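PDB 2PTM: hyperpolarization-activated (Ih) channel from Strongylocentrotus purpuratus, which probably forms a voltage-gated cation channel opened by hyperpolarization, represented here by its cytoplasmic carboxy-terminal region with cyclic AMP bound. Local coordinates for residues A[96-101]-A[162-167]; A[104-109]-A[155-160]. All coordinates share one frame; numbering follows the deposited sequence.

Interaction 1 (A[96-101]-A[162-167]); sequences FEVFQP and YCTLFS
Segments 96-101 and 162-167 pair as antiparallel strands in the beta-roll of the cyclic nucleotide-binding domain. Within this chain, strand 95-99 is an outermost strand of its sheet, with strand 163-169 next to it. E97 and L165 form one hydrogen-bonded pair, F99 and C163 the next. The bond from L165 N to E97 O is 2.8 Å and nearly straight, at 176°.

F96, V98, T164 and F166 share one face. F96 CG is anti to its backbone N (chi1 -176°), beside the carbonyl carbon. F96 CD1 lies over a face of the F166 ring, 3.6 Å from F166 CZ. The two ring planes are 52° apart. On the face of E97, F99 and L165, F99 CD2 meets L165 CD1 at 3.6 Å. There S167 OG donates to E97 OE2 over 2.6 Å, and R114 adds a salt bridge to that same oxygen.

Past the strand end, P101 CD sits over a face of the Y162 ring in a CH-pi contact. Q100 lies alongside Y162, and its amide also donates to K33 O in helix 28-42. The Q100 NE2 bond to Y162 OH, 3.1 Å long, lies in the plane of the amide.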
ATOM      1  N   PHE A  96       7.215  13.954 -10.904  1.00 22.42           N
ATOM      2  CA  PHE A  96       8.247  14.995 -10.922  1.00 22.92           C
ATOM      3  C   PHE A  96       9.518  14.510 -10.232  1.00 21.48           C
ATOM      4  O   PHE A  96       9.462  13.934  -9.145  1.00 22.34           O
ATOM      5  CB  PHE A  96       7.718  16.239 -10.218  1.00 25.26           C
ATOM      6  CG  PHE A  96       8.660  17.403 -10.247  1.00 28.33           C
ATOM      7  CD1 PHE A  96       9.031  17.979 -11.448  1.00 33.98           C
ATOM      8  CD2 PHE A  96       9.163  17.933  -9.072  1.00 31.35           C
ATOM      9  CE1 PHE A  96       9.887  19.066 -11.478  1.00 35.90           C
ATOM     10  CE2 PHE A  96      10.018  19.029  -9.096  1.00 33.47           C
ATOM     11  CZ  PHE A  96      10.386  19.589 -10.302  1.00 34.21           C
ATOM     12  N   GLU A  97      10.663  14.727 -10.863  1.00 20.23           N
ATOM     13  CA  GLU A  97      11.942  14.337 -10.270  1.00 21.35           C
ATOM     14  C   GLU A  97      12.925  15.456 -10.527  1.00 20.45           C
ATOM     15  O   GLU A  97      12.844  16.123 -11.554  1.00 22.80           O
ATOM     16  CB  GLU A  97      12.476  13.028 -10.885  1.00 21.97           C
ATOM     17  CG  GLU A  97      11.627  11.782 -10.554  1.00 22.11           C
ATOM     18  CD  GLU A  97      12.282  10.481 -10.979  1.00 24.75           C
ATOM     19  OE1 GLU A  97      13.520  10.361 -10.861  1.00 26.44           O
ATOM     20  OE2 GLU A  97      11.557   9.572 -11.426  1.00 26.32           O
ATOM     21  N   VAL A  98      13.845  15.666  -9.595  1.00 17.45           N
ATOM     22  CA  VAL A  98      14.903  16.648  -9.793  1.00 17.39           C
ATOM     23  C   VAL A  98      16.224  15.937  -9.595  1.00 19.93           C
ATOM     24  O   VAL A  98      16.356  15.131  -8.664  1.00 19.95           O
ATOM     25  CB  VAL A  98      14.796  17.822  -8.778  1.00 18.27           C
ATOM     26  CG1 VAL A  98      16.099  18.611  -8.736  1.00 19.95           C
ATOM     27  CG2 VAL A  98      13.628  18.738  -9.129  1.00 19.25           C
ATOM     28  N   PHE A  99      17.187  16.221 -10.477  1.00 18.67           N
ATOM     29  CA  PHE A  99      18.552  15.726 -10.348  1.00 18.48           C
ATOM     30  C   PHE A  99      19.551  16.895 -10.407  1.00 19.01           C
ATOM     31  O   PHE A  99      19.221  17.996 -10.869  1.00 20.83           O
ATOM     32  CB  PHE A  99      18.882  14.689 -11.444  1.00 18.11           C
ATOM     33  CG  PHE A  99      18.201  13.349 -11.257  1.00 21.79           C
ATOM     34  CD1 PHE A  99      18.859  12.295 -10.619  1.00 22.52           C
ATOM     35  CD2 PHE A  99      16.917  13.137 -11.737  1.00 23.20           C
ATOM     36  CE1 PHE A  99      18.249  11.067 -10.441  1.00 22.54           C
ATOM     37  CE2 PHE A  99      16.286  11.904 -11.570  1.00 23.44           C
ATOM     38  CZ  PHE A  99      16.958  10.860 -10.919  1.00 23.69           C
ATOM     39  N   GLN A 100      20.767  16.635  -9.937  1.00 18.69           N
ATOM     40  CA  GLN A 100      21.804  17.650  -9.783  1.00 18.54           C
ATOM     41  C   GLN A 100      22.957  17.422 -10.750  1.00 22.06           C
ATOM     42  O   GLN A 100      23.121  16.323 -11.269  1.00 22.39           O
ATOM     43  CB  GLN A 100      22.319  17.637  -8.339  1.00 19.66           C
ATOM     44  CG  GLN A 100      21.314  18.251  -7.355  1.00 21.40           C
ATOM     45  CD  GLN A 100      21.636  17.962  -5.913  1.00 23.56           C
ATOM     46  OE1 GLN A 100      21.579  16.815  -5.479  1.00 23.03           O
ATOM     47  NE2 GLN A 100      21.959  19.012  -5.147  1.00 23.25           N
ATOM     48  N   PRO A 101      23.763  18.466 -10.998  1.00 23.75           N
ATOM     49  CA  PRO A 101      24.911  18.354 -11.902  1.00 22.89           C
ATOM     50  C   PRO A 101      25.779  17.138 -11.577  1.00 25.54           C
ATOM     51  O   PRO A 101      26.060  16.884 -10.399  1.00 23.28           O
ATOM     52  CB  PRO A 101      25.683  19.647 -11.633  1.00 23.03           C
ATOM     53  CG  PRO A 101      24.650  20.612 -11.244  1.00 22.96           C
ATOM     54  CD  PRO A 101      23.597  19.841 -10.491  1.00 22.57           C
ATOM     55  N   TYR A 162      21.437  21.311 -13.237  1.00 22.57           N
ATOM     56  CA  TYR A 162      20.264  20.852 -12.503  1.00 22.97           C
ATOM     57  C   TYR A 162      19.233  20.453 -13.551  1.00 22.91           C
ATOM     58  O   TYR A 162      19.077  21.147 -14.559  1.00 22.71           O
ATOM     59  CB  TYR A 162      19.704  21.968 -11.608  1.00 23.16           C
ATOM     60  CG  TYR A 162      20.290  21.953 -10.220  1.00 22.38           C
ATOM     61  CD1 TYR A 162      21.519  22.540  -9.961  1.00 22.64           C
ATOM     62  CD2 TYR A 162      19.620  21.326  -9.170  1.00 21.67           C
ATOM     63  CE1 TYR A 162      22.066  22.517  -8.690  1.00 23.59           C
ATOM     64  CE2 TYR A 162      20.154  21.289  -7.906  1.00 22.90           C
ATOM     65  CZ  TYR A 162      21.381  21.886  -7.668  1.00 24.19           C
ATOM     66  OH  TYR A 162      21.919  21.854  -6.409  1.00 24.08           O
ATOM     67  N   CYS A 163      18.530  19.346 -13.324  1.00 20.67           N
ATOM     68  CA  CYS A 163      17.525  18.881 -14.277  1.00 19.68           C
ATOM     69  C   CYS A 163      16.212  18.641 -13.577  1.00 19.62           C
ATOM     70  O   CYS A 163      16.172  18.028 -12.515  1.00 21.90           O
ATOM     71  CB  CYS A 163      17.968  17.586 -14.971  1.00 20.80           C
ATOM     72  SG  CYS A 163      19.371  17.834 -16.090  1.00 25.06           S
ATOM     73  N   THR A 164      15.143  19.137 -14.177  1.00 16.92           N
ATOM     74  CA  THR A 164      13.812  18.816 -13.707  1.00 18.84           C
ATOM     75  C   THR A 164      13.199  17.903 -14.756  1.00 18.61           C
ATOM     76  O   THR A 164      13.099  18.261 -15.930  1.00 19.98           O
ATOM     77  CB  THR A 164      12.980  20.082 -13.498  1.00 21.68           C
ATOM     78  OG1 THR A 164      12.966  20.839 -14.710  1.00 30.13           O
ATOM     79  CG2 THR A 164      13.605  20.939 -12.413  1.00 16.90           C
ATOM     80  N   LEU A 165      12.825  16.709 -14.320  1.00 18.42           N
ATOM     81  CA  LEU A 165      12.351  15.655 -15.207  1.00 15.45           C
ATOM     82  C   LEU A 165      10.966  15.207 -14.769  1.00 16.27           C
ATOM     83  O   LEU A 165      10.566  15.424 -13.613  1.00 19.05           O
ATOM     84  CB  LEU A 165      13.294  14.443 -15.133  1.00 17.96           C
ATOM     85  CG  LEU A 165      14.786  14.722 -15.300  1.00 15.82           C
ATOM     86  CD1 LEU A 165      15.601  13.447 -15.114  1.00 17.28           C
ATOM     87  CD2 LEU A 165      15.028  15.327 -16.677  1.00 16.97           C
ATOM     88  N   PHE A 166      10.234  14.581 -15.684  1.00 16.19           N
ATOM     89  CA  PHE A 166       9.002  13.892 -15.328  1.00 17.95           C
ATOM     90  C   PHE A 166       9.139  12.463 -15.792  1.00 21.43           C
ATOM     91  O   PHE A 166       9.373  12.219 -16.983  1.00 21.39           O
ATOM     92  CB  PHE A 166       7.803  14.557 -15.994  1.00 21.00           C
ATOM     93  CG  PHE A 166       7.440  15.877 -15.378  1.00 25.43           C
ATOM     94  CD1 PHE A 166       6.535  15.938 -14.329  1.00 28.81           C
ATOM     95  CD2 PHE A 166       8.027  17.047 -15.822  1.00 26.83           C
ATOM     96  CE1 PHE A 166       6.197  17.155 -13.756  1.00 31.80           C
ATOM     97  CE2 PHE A 166       7.702  18.270 -15.249  1.00 30.12           C
ATOM     98  CZ  PHE A 166       6.793  18.324 -14.212  1.00 33.21           C
ATOM     99  N   SER A 167       9.029  11.514 -14.867  1.00 19.01           N
ATOM    100  CA  SER A 167       9.227  10.116 -15.237  1.00 19.71           C
ATOM    101  C   SER A 167       7.900   9.399 -15.453  1.00 21.43           C
ATOM    102  O   SER A 167       6.875   9.802 -14.901  1.00 23.18           O
ATOM    103  CB  SER A 167      10.058   9.388 -14.177  1.00 22.60           C
ATOM    104  OG  SER A 167       9.406   9.415 -12.916  1.00 21.93           O
TER

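Interaction 2 (A[104-109]-A[155-160]). With CMP (adenosine-3',5'-cyclic-monophosphate), chain C.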
ATOM      1  N   TYR A 104      24.219  10.639 -12.294  1.00 22.95           N
ATOM      2  CA  TYR A 104      23.836   9.655 -13.304  1.00 23.05           C
ATOM      3  C   TYR A 104      22.379   9.249 -13.113  1.00 23.91           C
ATOM      4  O   TYR A 104      22.044   8.535 -12.175  1.00 24.28           O
ATOM      5  CB  TYR A 104      24.743   8.424 -13.249  1.00 25.34           C
ATOM      6  CG  TYR A 104      26.099   8.652 -13.866  1.00 27.53           C
ATOM      7  CD1 TYR A 104      26.326   8.403 -15.214  1.00 31.23           C
ATOM      8  CD2 TYR A 104      27.153   9.121 -13.101  1.00 32.95           C
ATOM      9  CE1 TYR A 104      27.568   8.618 -15.777  1.00 35.78           C
ATOM     10  CE2 TYR A 104      28.391   9.335 -13.650  1.00 36.96           C
ATOM     11  CZ  TYR A 104      28.598   9.086 -14.982  1.00 39.89           C
ATOM     12  OH  TYR A 104      29.844   9.318 -15.504  1.00 42.73           O
ATOM     13  N   VAL A 105      21.508   9.724 -13.995  1.00 20.30           N
ATOM     14  CA  VAL A 105      20.102   9.340 -13.952  1.00 19.46           C
ATOM     15  C   VAL A 105      19.964   7.884 -14.375  1.00 20.81           C
ATOM     16  O   VAL A 105      19.144   7.143 -13.834  1.00 23.91           O
ATOM     17  CB  VAL A 105      19.264  10.204 -14.892  1.00 19.84           C
ATOM     18  CG1 VAL A 105      17.766   9.881 -14.739  1.00 20.37           C
ATOM     19  CG2 VAL A 105      19.544  11.683 -14.630  1.00 22.30           C
ATOM     20  N   ILE A 106      20.786   7.487 -15.338  1.00 18.20           N
ATOM     21  CA  ILE A 106      20.748   6.137 -15.905  1.00 19.66           C
ATOM     22  C   ILE A 106      22.157   5.621 -16.087  1.00 23.79           C
ATOM     23  O   ILE A 106      23.030   6.359 -16.538  1.00 24.63           O
ATOM     24  CB  ILE A 106      20.052   6.133 -17.282  1.00 18.94           C
ATOM     25  CG1 ILE A 106      18.540   6.354 -17.125  1.00 19.55           C
ATOM     26  CG2 ILE A 106      20.291   4.806 -18.018  1.00 21.04           C
ATOM     27  CD1 ILE A 106      17.794   6.421 -18.477  1.00 19.89           C
ATOM     28  N   GLN A 107      22.369   4.353 -15.726  1.00 24.05           N
ATOM     29  CA  GLN A 107      23.635   3.665 -15.943  1.00 28.46           C
ATOM     30  C   GLN A 107      23.490   2.605 -17.034  1.00 28.51           C
ATOM     31  O   GLN A 107      22.586   1.774 -16.983  1.00 29.78           O
ATOM     32  CB  GLN A 107      24.089   2.982 -14.645  1.00 28.84           C
ATOM     33  CG  GLN A 107      24.539   3.943 -13.555  1.00 33.90           C
ATOM     34  CD  GLN A 107      25.949   4.430 -13.773  1.00 35.35           C
ATOM     35  OE1 GLN A 107      26.647   3.954 -14.665  1.00 36.22           O
ATOM     36  NE2 GLN A 107      26.380   5.381 -12.959  1.00 37.06           N
ATOM     37  N   GLU A 108      24.389   2.635 -18.011  1.00 27.88           N
ATOM     38  CA  GLU A 108      24.405   1.637 -19.072  1.00 29.25           C
ATOM     39  C   GLU A 108      24.488   0.236 -18.485  1.00 34.00           C
ATOM     40  O   GLU A 108      25.236   0.003 -17.538  1.00 34.58           O
ATOM     41  CB  GLU A 108      25.599   1.883 -19.997  1.00 30.85           C
ATOM     42  CG  GLU A 108      25.688   0.961 -21.203  1.00 35.67           C
ATOM     43  CD  GLU A 108      26.451  -0.318 -20.923  1.00 46.28           C
ATOM     44  OE1 GLU A 108      27.328  -0.322 -20.029  1.00 48.15           O
ATOM     45  OE2 GLU A 108      26.173  -1.324 -21.610  1.00 52.01           O
ATOM     46  N   GLY A 109      23.710  -0.691 -19.040  1.00 34.92           N
ATOM     47  CA  GLY A 109      23.823  -2.093 -18.676  1.00 37.63           C
ATOM     48  C   GLY A 109      22.940  -2.563 -17.533  1.00 37.46           C
ATOM     49  O   GLY A 109      22.931  -3.745 -17.201  1.00 38.21           O
ATOM     50  N   ALA A 155      22.916   3.010 -22.798  1.00 23.07           N
ATOM     51  CA  ALA A 155      23.831   4.129 -22.645  1.00 23.38           C
ATOM     52  C   ALA A 155      23.647   4.644 -21.235  1.00 24.63           C
ATOM     53  O   ALA A 155      22.655   4.316 -20.592  1.00 26.14           O
ATOM     54  CB  ALA A 155      23.496   5.229 -23.653  1.00 19.96           C
ATOM     55  N   SER A 156      24.594   5.434 -20.738  1.00 22.87           N
ATOM     56  CA  SER A 156      24.367   6.136 -19.476  1.00 23.40           C
ATOM     57  C   SER A 156      23.853   7.541 -19.766  1.00 21.30           C
ATOM     58  O   SER A 156      24.056   8.072 -20.862  1.00 24.43           O
ATOM     59  CB  SER A 156      25.652   6.200 -18.646  1.00 26.52           C
ATOM     60  OG  SER A 156      26.165   4.900 -18.398  1.00 25.87           O
ATOM     61  N   VAL A 157      23.167   8.143 -18.796  1.00 20.17           N
ATOM     62  CA  VAL A 157      22.689   9.508 -18.956  1.00 20.58           C
ATOM     63  C   VAL A 157      23.122  10.295 -17.733  1.00 22.54           C
ATOM     64  O   VAL A 157      22.768   9.939 -16.607  1.00 24.19           O
ATOM     65  CB  VAL A 157      21.159   9.552 -19.087  1.00 17.55           C
ATOM     66  CG1 VAL A 157      20.666  11.000 -19.273  1.00 17.55           C
ATOM     67  CG2 VAL A 157      20.702   8.652 -20.257  1.00 18.30           C
ATOM     68  N   LYS A 158      23.894  11.356 -17.961  1.00 21.11           N
ATOM     69  CA  LYS A 158      24.497  12.123 -16.875  1.00 20.15           C
ATOM     70  C   LYS A 158      24.079  13.575 -16.976  1.00 20.36           C
ATOM     71  O   LYS A 158      24.189  14.177 -18.036  1.00 20.73           O
ATOM     72  CB  LYS A 158      26.024  12.028 -16.949  1.00 21.68           C
ATOM     73  CG  LYS A 158      26.790  12.672 -15.789  1.00 23.16           C
ATOM     74  CD  LYS A 158      28.293  12.453 -15.982  1.00 25.34           C
ATOM     75  CE  LYS A 158      29.100  12.898 -14.751  1.00 29.43           C
ATOM     76  NZ  LYS A 158      30.565  12.862 -15.018  1.00 36.05           N
ATOM     77  N   CYS A 159      23.614  14.145 -15.868  1.00 20.23           N
ATOM     78  CA  CYS A 159      23.198  15.544 -15.852  1.00 20.37           C
ATOM     79  C   CYS A 159      24.376  16.514 -15.955  1.00 23.16           C
ATOM     80  O   CYS A 159      25.362  16.389 -15.225  1.00 26.73           O
ATOM     81  CB  CYS A 159      22.443  15.849 -14.567  1.00 19.55           C
ATOM     82  SG  CYS A 159      20.922  14.936 -14.407  1.00 23.34           S
ATOM     83  N   GLU A 160      24.256  17.500 -16.840  1.00 22.58           N
ATOM     84  CA  GLU A 160      25.244  18.568 -16.920  1.00 23.66           C
ATOM     85  C   GLU A 160      24.836  19.697 -15.975  1.00 26.23           C
ATOM     86  O   GLU A 160      25.682  20.311 -15.351  1.00 28.78           O
ATOM     87  CB  GLU A 160      25.383  19.101 -18.357  1.00 28.65           C
ATOM     88  CG  GLU A 160      26.103  18.175 -19.321  1.00 38.58           C
ATOM     89  CD  GLU A 160      27.613  18.296 -19.225  1.00 49.35           C
ATOM     90  OE1 GLU A 160      28.264  18.412 -20.281  1.00 52.48           O
ATOM     91  OE2 GLU A 160      28.147  18.292 -18.091  1.00 56.48           O
TER
HETATM   92  P   CMP C 401      17.690   3.468 -22.440  1.00 21.46           P
HETATM   93  O1P CMP C 401      18.596   2.392 -23.118  1.00 23.37           O
HETATM   94  O2P CMP C 401      16.474   3.011 -21.787  1.00 20.50           O
HETATM   95  O5' CMP C 401      18.767   4.250 -21.536  1.00 22.44           O
HETATM   96  C5' CMP C 401      19.651   5.250 -21.984  1.00 20.34           C
HETATM   97  C4' CMP C 401      18.986   6.252 -22.918  1.00 20.81           C
HETATM   98  O4' CMP C 401      19.860   7.053 -23.705  1.00 20.78           O
HETATM   99  C3' CMP C 401      18.273   5.460 -23.987  1.00 20.30           C
HETATM  100  O3' CMP C 401      17.340   4.493 -23.645  1.00 23.86           O
HETATM  101  C2' CMP C 401      17.830   6.480 -25.036  1.00 21.94           C
HETATM  102  O2' CMP C 401      16.753   7.242 -24.510  1.00 22.16           O
HETATM  103  C1' CMP C 401      19.082   7.413 -24.901  1.00 17.03           C
HETATM  104  N9  CMP C 401      19.952   7.305 -26.036  1.00 24.48           N
HETATM  105  C8  CMP C 401      20.835   6.255 -26.393  1.00 29.79           C
HETATM  106  N7  CMP C 401      21.534   6.523 -27.508  1.00 26.90           N
HETATM  107  C5  CMP C 401      21.089   7.783 -27.924  1.00 30.34           C
HETATM  108  C6  CMP C 401      21.395   8.637 -29.023  1.00 30.95           C
HETATM  109  N6  CMP C 401      22.337   8.272 -29.952  1.00 35.47           N
HETATM  110  N1  CMP C 401      20.737   9.831 -29.136  1.00 27.40           N
HETATM  111  C2  CMP C 401      19.831  10.171 -28.192  1.00 34.91           C
HETATM  112  N3  CMP C 401      19.441   9.481 -27.099  1.00 24.67           N
HETATM  113  C4  CMP C 401      20.102   8.302 -26.995  1.00 28.98           C
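Segments 104-109 and 155-160 run antiparallel, and a classic beta bulge breaks their register in the beta-roll of the cyclic nucleotide-binding domain. V105 and I106 both face V157. The chain turns a corner at V105, and both amides point to V157 O. The bond from V105 N, 2.9 Å to V157 O, is weak because it is bent to 129°. The one from I106 N is straighter but long, and also weak. V157 N returns a sound bond to I106 O at 2.9 Å. Beyond the bulge, S156 OG takes over from the backbone and accepts E108 N at 2.9 Å, with an N-H...O angle of 166°.

Y104 and K158 form a non-hydrogen-bonded pair. K158 has CG anti to its backbone N (chi1 -174°), which puts CG above the centre of one face of the Y104 ring. This is a CH-pi contact, with CG 4.1 Å from the ring centroid. The rest of the lysine chain is extended, and K158 CD comes within 3.5 Å of Y104 CZ. S156 CB lies at the edge of the same ring. An alanine in place of this tyrosine would probably leave the K158 methylenes without their flat partner and the lysine chain freer to turn.

V105 CG2 packs against C159 SG at 3.5 Å. I106 and V157 run next to each other in the same direction, with I106 CB 4.0 Å from V157 CG2. With A155 they form part of the cyclic AMP pocket. F142 also packs on I106 and V157. I106 CG2 approaches O5' of the nucleotide, V157 CG2 approaches its O4', and A155 O is 3.4 Å from its C5'.

The two contacts belong to the two facing sheets of one beta-roll. Strand 95-99 leads on to 104-106, and 156-159 leads on to 163-169, so the same two stretches of chain pair twice. The centres of interaction 1 and interaction 2 are about 13 Å apart. They meet where F99 CB lies 3.6 Å from C159 SG and F99 CG lies 4.0 Å from V105 CG2. Q100 O also packs on C159 CB. Only interaction 2 touches cyclic AMP. The side chain of L165, in interaction 1, is about 11 Å from the bound cyclic AMP. E144, V154, G143, R153 and C146 hydrogen-bond the nucleotide. Both contacts also pack on a second subunit.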